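Long-range contact in organic hydroperoxide resistance protein (Legionella pneumophila, PDB 6MJN), which probably reduces organic hydroperoxides with reactive cysteines, protecting the bacterium from oxidative stress: residues M85-S90 with L101-H106. Sequence-based numbering, arbitrary orientation.
Sequences MTSEVS and LGVALH
The imidazole of His106 and the side chain of Thr86 stand on one face of an antiparallel beta hairpin. They meet only at their roots, CB of Thr86 lying 4.2 Å from CB of His106. With CG anti to the backbone N (chi1 179°), the ring swings away from Thr86. Its ND1 is hydrogen-bonded to OG of Ser143 of strand 140-146. Glu88, Ser90 and Ala104 share this face. The other face is largely apolar and packs on helix 53-76 of the OsmC-like fold. There the Met85 chain bends at chi2 (62°) and again at chi3, which brings CE to 3.7 Å from CB of Leu105. CD2 of Leu105 touches CB of Ser87 at 3.7 Å. Val89 and Val103 run alongside each other, with CG2 of Val89 4.1 Å from CG2 of Val103. The hydroxyl of Ser87 is buried but hydrogen-bonded to Ala58 O of the helix.

Six backbone hydrogen bonds join the strands, two each at Thr86-His106, Glu88-Ala104 and Ser90-Gly102. CA of Val103 adds a C-H...O contact of 3.2 Å to Glu88 O. Along its other edge, segment 85-90 pairs with a strand of the second subunit, which continues the sheet across the dimer.

Ala104 O accepts Glu88 N at 2.8 Å, almost in line with its C=O bond (163°). A water also donates to Ala104 O at 3.0 Å and, weakly, to Thr86 O at 3.4 Å.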
ATOM      1  N   MET B  85      -5.300   3.750  15.002  1.00 31.92           N
ATOM      2  CA  MET B  85      -5.701   2.788  13.997  1.00 32.34           C
ATOM      3  C   MET B  85      -4.674   1.666  13.925  1.00 34.08           C
ATOM      4  O   MET B  85      -3.474   1.928  13.792  1.00 37.62           O
ATOM      5  CB  MET B  85      -5.812   3.484  12.641  1.00 31.63           C
ATOM      6  CG  MET B  85      -6.715   2.805  11.679  1.00 38.87           C
ATOM      7  SD  MET B  85      -8.413   2.749  12.288  1.00 39.93           S
ATOM      8  CE  MET B  85      -8.739   1.132  11.576  1.00 30.10           C
ATOM      9  N   THR B  86      -5.159   0.436  14.015  1.00 32.05           N
ATOM     10  CA  THR B  86      -4.380  -0.781  13.847  1.00 33.76           C
ATOM     11  C   THR B  86      -4.820  -1.451  12.548  1.00 35.62           C
ATOM     12  O   THR B  86      -6.022  -1.585  12.293  1.00 36.82           O
ATOM     13  CB  THR B  86      -4.616  -1.735  15.024  1.00 36.03           C
ATOM     14  OG1 THR B  86      -4.204  -1.106  16.247  1.00 39.79           O
ATOM     15  CG2 THR B  86      -3.832  -3.009  14.847  1.00 42.75           C
ATOM     16  N   SER B  87      -3.859  -1.864  11.731  1.00 35.96           N
ATOM     17  CA  SER B  87      -4.144  -2.674  10.552  1.00 35.06           C
ATOM     18  C   SER B  87      -3.345  -3.959  10.667  1.00 39.06           C
ATOM     19  O   SER B  87      -2.181  -3.941  11.066  1.00 38.97           O
ATOM     20  CB  SER B  87      -3.764  -1.954   9.259  1.00 32.27           C
ATOM     21  OG  SER B  87      -2.362  -1.822   9.192  1.00 47.28           O
ATOM     22  N   GLU B  88      -3.975  -5.076  10.350  1.00 29.11           N
ATOM     23  CA  GLU B  88      -3.275  -6.347  10.316  1.00 30.25           C
ATOM     24  C   GLU B  88      -3.417  -6.908   8.913  1.00 29.41           C
ATOM     25  O   GLU B  88      -4.539  -7.092   8.427  1.00 28.96           O
ATOM     26  CB  GLU B  88      -3.838  -7.299  11.353  1.00 29.07           C
ATOM     27  CG  GLU B  88      -3.208  -8.672  11.297  1.00 32.40           C
ATOM     28  CD  GLU B  88      -3.882  -9.626  12.260  1.00 45.95           C
ATOM     29  OE1 GLU B  88      -3.929  -9.315  13.462  1.00 50.28           O
ATOM     30  OE2 GLU B  88      -4.389 -10.671  11.806  1.00 54.75           O
ATOM     31  N   VAL B  89      -2.291  -7.156   8.262  1.00 28.98           N
ATOM     32  CA  VAL B  89      -2.269  -7.553   6.858  1.00 26.58           C
ATOM     33  C   VAL B  89      -1.624  -8.925   6.767  1.00 30.37           C
ATOM     34  O   VAL B  89      -0.539  -9.148   7.324  1.00 27.98           O
ATOM     35  CB  VAL B  89      -1.521  -6.525   5.996  1.00 27.79           C
ATOM     36  CG1 VAL B  89      -1.221  -7.095   4.582  1.00 26.87           C
ATOM     37  CG2 VAL B  89      -2.356  -5.225   5.920  1.00 24.60           C
ATOM     38  N   SER B  90      -2.310  -9.853   6.103  1.00 27.13           N
ATOM     39  CA  SER B  90      -1.805 -11.206   5.945  1.00 27.66           C
ATOM     40  C   SER B  90      -1.644 -11.519   4.464  1.00 30.83           C
ATOM     41  O   SER B  90      -2.404 -11.041   3.616  1.00 30.70           O
ATOM     42  CB  SER B  90      -2.735 -12.238   6.593  1.00 32.02           C
ATOM     43  OG  SER B  90      -2.693 -12.111   7.993  1.00 35.66           O
ATOM     44  N   LEU B 101      -3.850 -10.593  -0.474  1.00 27.81           N
ATOM     45  CA  LEU B 101      -3.846  -9.979   0.847  1.00 31.49           C
ATOM     46  C   LEU B 101      -5.208 -10.147   1.522  1.00 28.42           C
ATOM     47  O   LEU B 101      -6.247 -10.188   0.852  1.00 29.67           O
ATOM     48  CB  LEU B 101      -3.508  -8.483   0.744  1.00 29.06           C
ATOM     49  CG  LEU B 101      -2.183  -8.096   0.064  1.00 33.00           C
ATOM     50  CD1 LEU B 101      -2.052  -6.581   0.055  1.00 36.10           C
ATOM     51  CD2 LEU B 101      -1.038  -8.718   0.806  1.00 33.23           C
ATOM     52  N   GLY B 102      -5.179 -10.273   2.855  1.00 27.50           N
ATOM     53  CA  GLY B 102      -6.354 -10.068   3.686  1.00 29.69           C
ATOM     54  C   GLY B 102      -6.032  -9.081   4.776  1.00 32.02           C
ATOM     55  O   GLY B 102      -4.871  -8.900   5.163  1.00 28.26           O
ATOM     56  N   VAL B 103      -7.067  -8.395   5.289  1.00 27.03           N
ATOM     57  CA  VAL B 103      -6.878  -7.245   6.180  1.00 23.60           C
ATOM     58  C   VAL B 103      -7.911  -7.278   7.300  1.00 28.22           C
ATOM     59  O   VAL B 103      -9.098  -7.531   7.059  1.00 32.59           O
ATOM     60  CB  VAL B 103      -7.002  -5.897   5.422  1.00 28.18           C
ATOM     61  CG1 VAL B 103      -6.743  -4.696   6.368  1.00 29.59           C
ATOM     62  CG2 VAL B 103      -6.084  -5.837   4.210  1.00 29.29           C
ATOM     63  N   ALA B 104      -7.458  -7.004   8.529  1.00 28.28           N
ATOM     64  CA  ALA B 104      -8.332  -6.692   9.654  1.00 26.19           C
ATOM     65  C   ALA B 104      -7.958  -5.309  10.160  1.00 36.22           C
ATOM     66  O   ALA B 104      -6.774  -5.026  10.366  1.00 33.90           O
ATOM     67  CB  ALA B 104      -8.210  -7.731  10.780  1.00 31.68           C
ATOM     68  N   LEU B 105      -8.958  -4.444  10.331  1.00 26.54           N
ATOM     69  CA  LEU B 105      -8.766  -3.087  10.822  1.00 25.58           C
ATOM     70  C   LEU B 105      -9.379  -2.970  12.207  1.00 27.96           C
ATOM     71  O   LEU B 105     -10.468  -3.497  12.452  1.00 32.86           O
ATOM     72  CB  LEU B 105      -9.424  -2.072   9.873  1.00 27.67           C
ATOM     73  CG  LEU B 105      -8.814  -1.989   8.462  1.00 28.26           C
ATOM     74  CD1 LEU B 105      -9.592  -0.955   7.651  1.00 29.49           C
ATOM     75  CD2 LEU B 105      -7.341  -1.614   8.516  1.00 31.76           C
ATOM     76  N   HIS B 106      -8.691  -2.301  13.122  1.00 26.66           N
ATOM     77  CA  HIS B 106      -9.266  -2.086  14.445  1.00 27.50           C
ATOM     78  C   HIS B 106      -9.091  -0.630  14.823  1.00 31.68           C
ATOM     79  O   HIS B 106      -7.963  -0.170  15.013  1.00 30.53           O
ATOM     80  CB  HIS B 106      -8.608  -2.988  15.489  1.00 33.49           C
ATOM     81  CG  HIS B 106      -9.150  -2.784  16.867  1.00 44.28           C
ATOM     82  ND1 HIS B 106     -10.469  -3.017  17.184  1.00 48.11           N
ATOM     83  CD2 HIS B 106      -8.567  -2.332  18.000  1.00 56.33           C
ATOM     84  CE1 HIS B 106     -10.673  -2.739  18.457  1.00 43.81           C
ATOM     85  NE2 HIS B 106      -9.534  -2.318  18.976  1.00 56.53           N
TER
HETATM   86  O   HOH W   1      -6.034  -4.819  13.288  1.00 54.63           O